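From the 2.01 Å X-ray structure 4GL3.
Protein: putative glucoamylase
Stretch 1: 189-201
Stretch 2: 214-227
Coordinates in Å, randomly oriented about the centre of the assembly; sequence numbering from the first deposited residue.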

# COMPACT_ATOMS: atom_id res chain seq x y z
N GLN A 189 17.68 -7.27 4.85
CA GLN A 189 17.61 -6.02 5.60
C GLN A 189 16.66 -5.04 4.90
O GLN A 189 16.65 -4.95 3.66
CB GLN A 189 19.00 -5.42 5.69
CG GLN A 189 20.02 -6.17 6.53
CD GLN A 189 21.40 -5.49 6.51
OE1 GLN A 189 21.50 -4.29 6.34
NE2 GLN A 189 22.44 -6.26 6.65
N ILE A 190 15.84 -4.34 5.67
CA ILE A 190 14.92 -3.36 5.08
C ILE A 190 15.68 -2.04 5.00
O ILE A 190 15.91 -1.36 6.02
CB ILE A 190 13.64 -3.21 5.93
CG1 ILE A 190 12.95 -4.59 6.08
CG2 ILE A 190 12.67 -2.15 5.31
CD1 ILE A 190 11.73 -4.58 6.99
N LYS A 191 16.09 -1.69 3.79
CA LYS A 191 16.94 -0.53 3.54
C LYS A 191 16.15 0.45 2.68
O LYS A 191 15.39 0.03 1.82
CB LYS A 191 18.19 -0.93 2.76
CG LYS A 191 19.07 -1.94 3.43
CD LYS A 191 19.72 -1.49 4.75
CE LYS A 191 20.92 -0.62 4.59
NZ LYS A 191 21.51 -0.17 5.90
N GLY A 192 16.27 1.73 2.97
CA GLY A 192 15.50 2.78 2.25
C GLY A 192 16.13 3.18 0.92
O GLY A 192 17.26 2.82 0.67
N HIS A 193 15.45 3.95 0.07
CA HIS A 193 14.07 4.42 0.26
C HIS A 193 13.19 3.67 -0.74
O HIS A 193 13.25 3.91 -1.94
CB HIS A 193 13.90 5.93 0.04
CG HIS A 193 12.50 6.39 0.27
ND1 HIS A 193 12.03 6.73 1.52
CD2 HIS A 193 11.44 6.50 -0.57
CE1 HIS A 193 10.74 7.02 1.44
NE2 HIS A 193 10.37 6.92 0.18
N ASN A 194 12.42 2.73 -0.21
CA ASN A 194 11.49 1.92 -1.00
C ASN A 194 10.09 2.00 -0.40
O ASN A 194 9.74 3.02 0.18
CB ASN A 194 12.02 0.48 -1.14
CG ASN A 194 12.14 -0.25 0.18
OD1 ASN A 194 11.67 0.20 1.21
ND2 ASN A 194 12.82 -1.38 0.14
N GLU A 195 9.27 0.95 -0.56
CA GLU A 195 7.90 0.96 -0.06
C GLU A 195 7.77 0.72 1.43
O GLU A 195 6.66 0.81 1.93
CB GLU A 195 7.04 -0.09 -0.81
CG GLU A 195 7.31 -1.56 -0.39
CD GLU A 195 8.39 -2.27 -1.20
OE1 GLU A 195 9.41 -1.65 -1.54
OE2 GLU A 195 8.22 -3.49 -1.45
N CYS A 196 8.87 0.39 2.14
CA CYS A 196 8.75 -0.11 3.51
C CYS A 196 8.92 0.91 4.64
O CYS A 196 9.17 0.53 5.77
CB CYS A 196 9.82 -1.17 3.69
SG CYS A 196 9.76 -2.50 2.49
N HIS A 197 8.85 2.21 4.35
CA HIS A 197 9.09 3.25 5.37
C HIS A 197 8.29 3.02 6.67
O HIS A 197 8.79 3.20 7.82
CB HIS A 197 8.76 4.62 4.75
CG HIS A 197 9.35 5.79 5.46
ND1 HIS A 197 9.01 7.09 5.13
CD2 HIS A 197 10.27 5.88 6.45
CE1 HIS A 197 9.70 7.93 5.89
NE2 HIS A 197 10.49 7.22 6.68
N ILE A 198 7.04 2.60 6.47
CA ILE A 198 6.07 2.46 7.55
C ILE A 198 6.48 1.40 8.57
O ILE A 198 6.06 1.46 9.75
CB ILE A 198 4.64 2.15 6.99
CG1 ILE A 198 3.56 2.38 8.04
CG2 ILE A 198 4.51 0.71 6.51
CD1 ILE A 198 3.21 3.81 8.23
N VAL A 199 7.28 0.43 8.14
CA VAL A 199 7.78 -0.55 9.06
C VAL A 199 8.61 0.09 10.19
O VAL A 199 8.47 -0.29 11.36
CB VAL A 199 8.62 -1.65 8.34
CG1 VAL A 199 9.05 -2.73 9.35
CG2 VAL A 199 7.81 -2.26 7.19
N TYR A 200 9.47 1.05 9.83
CA TYR A 200 10.29 1.74 10.83
C TYR A 200 9.47 2.70 11.67
O TYR A 200 9.71 2.79 12.88
CB TYR A 200 11.45 2.50 10.17
CG TYR A 200 12.56 1.56 9.73
CD1 TYR A 200 12.50 0.88 8.50
CD2 TYR A 200 13.64 1.29 10.57
CE1 TYR A 200 13.50 -0.03 8.12
CE2 TYR A 200 14.64 0.39 10.19
CZ TYR A 200 14.58 -0.27 8.98
OH TYR A 200 15.61 -1.16 8.62
N ILE A 201 8.50 3.39 11.06
CA ILE A 201 7.62 4.29 11.82
C ILE A 201 6.80 3.50 12.86
O ILE A 201 6.74 3.90 14.00
CB ILE A 201 6.63 5.08 10.91
CG1 ILE A 201 7.32 5.87 9.79
CG2 ILE A 201 5.70 5.96 11.72
CD1 ILE A 201 8.52 6.61 10.19
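Stretch 2 (214-227) SVYHKGWANANTFL

A large aromatic side chain is often the organizing centre of a contact between two chain segments, and the way Ser 214 to Leu 227 lies on Gln 189 to Ile 201 is a clear example. The second stretch begins as the end of a helix, 214-220, with a wider pi-type turn over 215-220, and continues as loop. Its helix runs nearly antiparallel to helix 197-201, at 154° with an axial approach of 10.6 Å. Tyr 216 CA lies 6.3 Å from Tyr 200 CA; farther along, where the numbering rises on both sides, Trp 220 CA lies 4.6 Å from Lys 191 CA and Phe 226 CA 4.8 Å from His 193 CA.

Trp 220, with chi1 t and chi2 at -104°, slides its indole between two backbone segments. Gly 192 CA sits over one face, 3.4 Å from the centroid of the Trp 220 six-membered ring and almost on its normal; His 197 CA covers the opposite face at 4.0 Å from the same centroid. Such closeness needs glycine: an ideal CB on Gly 192 would lie 2.8 Å from both Trp 220 CE2 and Phe 226 CD1. The rim of the indole meets Ile 190, whose CG2 is 3.9 Å from Trp 220 CZ3, and Asn 194, whose OD1 is 3.3 Å from Trp 220 CH2. The O of water 2 accepts from Trp 220 NE1 at 2.8 Å and lies 2.9 Å from His 193 ND1, to which it is also hydrogen-bonded.

The CA-to-CB bond of Tyr 200 points toward the second stretch, and with chi1 m its ring fits as a knob among Val 215, Tyr 216, Gly 219 and Trp 220. Trp 220 CB lies over its face, 3.6 Å from the centroid of the Tyr 200 ring, and the hydroxyl is held within its own stretch, Tyr 200 OH donating to Ile 190 O at 2.6 Å. His 197 and Tyr 216 both adopt t at chi1, and their rings meet rim to rim, with His 197 NE2 donating to Tyr 216 OH at 2.9 Å.

Lys 191 shows how a side chain can reverse its course. Its CA-to-CB bond points away, but three successive m torsions curl the chain back, so that NZ donates to Gly 219 O at 2.8 Å and, weakly, to Asn 222 O at 3.1 Å, carbonyls just before and just beyond the helix end.

Backbone pairing secures the rest. Gly 192 N donates to Trp 220 O (2.9 Å), and His 193 N, after a cis peptide bond, to Thr 225 O (2.9 Å). Thr 225 lies in a type I turn from Ala 223 to Phe 226; its p rotamer lets OG1 donate to Gly 192 O at 2.6 Å.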

# COMPACT_ATOMS: atom_id res chain seq x y z
N SER A 214 18.44 4.60 16.61
CA SER A 214 19.57 4.27 15.77
C SER A 214 19.24 3.17 14.70
O SER A 214 19.91 3.08 13.65
CB SER A 214 20.75 3.84 16.66
OG SER A 214 20.37 2.61 17.31
N VAL A 215 18.20 2.37 14.95
CA VAL A 215 17.72 1.38 13.99
C VAL A 215 17.23 2.10 12.73
O VAL A 215 17.49 1.65 11.60
CB VAL A 215 16.64 0.45 14.63
CG1 VAL A 215 15.88 -0.42 13.62
CG2 VAL A 215 17.23 -0.41 15.76
N TYR A 216 16.53 3.21 12.92
CA TYR A 216 16.07 4.01 11.78
C TYR A 216 17.26 4.72 11.10
O TYR A 216 17.46 4.61 9.89
CB TYR A 216 15.06 5.07 12.25
CG TYR A 216 14.46 5.93 11.18
CD1 TYR A 216 13.68 5.39 10.19
CD2 TYR A 216 14.64 7.30 11.18
CE1 TYR A 216 13.09 6.17 9.24
CE2 TYR A 216 14.08 8.10 10.22
CZ TYR A 216 13.29 7.53 9.25
OH TYR A 216 12.71 8.32 8.27
N HIS A 217 18.03 5.47 11.88
CA HIS A 217 19.07 6.33 11.29
C HIS A 217 20.23 5.56 10.65
O HIS A 217 20.74 5.98 9.61
CB HIS A 217 19.57 7.35 12.33
CG HIS A 217 18.49 8.30 12.75
ND1 HIS A 217 17.95 9.23 11.88
CD2 HIS A 217 17.83 8.44 13.92
CE1 HIS A 217 17.01 9.92 12.52
NE2 HIS A 217 16.93 9.46 13.76
N LYS A 218 20.63 4.42 11.23
CA LYS A 218 21.70 3.59 10.64
C LYS A 218 21.24 2.48 9.71
O LYS A 218 21.94 2.10 8.81
CB LYS A 218 22.53 2.94 11.74
CG LYS A 218 23.28 3.96 12.56
CD LYS A 218 24.08 3.21 13.62
CE LYS A 218 25.14 4.07 14.27
NZ LYS A 218 24.53 4.78 15.43
N GLY A 219 20.05 1.94 9.93
CA GLY A 219 19.56 0.87 9.10
C GLY A 219 18.76 1.35 7.90
O GLY A 219 19.13 1.13 6.76
N TRP A 220 17.62 1.99 8.14
CA TRP A 220 16.81 2.47 7.04
C TRP A 220 17.55 3.53 6.23
O TRP A 220 17.55 3.44 5.00
CB TRP A 220 15.48 3.03 7.54
CG TRP A 220 14.65 3.70 6.54
CD1 TRP A 220 14.49 5.05 6.41
CD2 TRP A 220 13.82 3.11 5.53
NE1 TRP A 220 13.61 5.32 5.44
CE2 TRP A 220 13.19 4.16 4.85
CE3 TRP A 220 13.57 1.80 5.12
CZ2 TRP A 220 12.31 3.95 3.81
CZ3 TRP A 220 12.69 1.59 4.09
CH2 TRP A 220 12.07 2.65 3.43
N ALA A 221 18.17 4.50 6.90
CA ALA A 221 18.60 5.75 6.26
C ALA A 221 20.03 5.76 5.74
O ALA A 221 20.69 6.79 5.77
CB ALA A 221 18.39 6.95 7.23
N ASN A 222 20.54 4.64 5.28
CA ASN A 222 21.92 4.59 4.80
C ASN A 222 22.03 3.45 3.78
O ASN A 222 22.07 2.29 4.16
CB ASN A 222 22.93 4.40 5.95
CG ASN A 222 24.37 4.63 5.48
OD1 ASN A 222 24.58 5.17 4.42
ND2 ASN A 222 25.34 4.21 6.27
N ALA A 223 21.99 3.78 2.49
CA ALA A 223 21.93 2.79 1.39
C ALA A 223 22.19 3.48 0.07
O ALA A 223 22.00 4.68 -0.04
CB ALA A 223 20.56 2.05 1.38
N ASN A 224 22.72 2.75 -0.92
CA ASN A 224 22.83 3.26 -2.28
C ASN A 224 21.51 3.82 -2.84
O ASN A 224 21.52 4.74 -3.68
CB ASN A 224 23.32 2.16 -3.23
CG ASN A 224 24.67 1.57 -2.85
OD1 ASN A 224 25.56 2.25 -2.29
ND2 ASN A 224 24.83 0.31 -3.15
N THR A 225 20.41 3.25 -2.36
CA THR A 225 19.05 3.57 -2.78
C THR A 225 18.35 4.62 -1.86
O THR A 225 17.18 4.91 -2.06
CB THR A 225 18.18 2.28 -2.79
OG1 THR A 225 18.25 1.66 -1.48
CG2 THR A 225 18.66 1.28 -3.90
N PHE A 226 19.06 5.16 -0.86
CA PHE A 226 18.50 6.15 0.05
C PHE A 226 18.73 7.59 -0.44
O PHE A 226 17.92 8.08 -1.22
CB PHE A 226 18.90 5.92 1.51
CG PHE A 226 18.08 6.72 2.49
CD1 PHE A 226 16.73 6.45 2.64
CD2 PHE A 226 18.64 7.76 3.19
CE1 PHE A 226 15.96 7.20 3.48
CE2 PHE A 226 17.87 8.54 4.04
CZ PHE A 226 16.52 8.25 4.19
N LEU A 227 19.78 8.27 -0.03
CA LEU A 227 19.95 9.67 -0.45
C LEU A 227 20.20 9.68 -1.95
O LEU A 227 20.98 8.88 -2.45
CB LEU A 227 21.08 10.40 0.29
CG LEU A 227 20.90 10.66 1.80
CD1 LEU A 227 22.09 11.48 2.33
CD2 LEU A 227 19.59 11.39 2.09
O HOH W 1 15.91 0.22 -0.81
O HOH W 2 12.71 7.71 4.21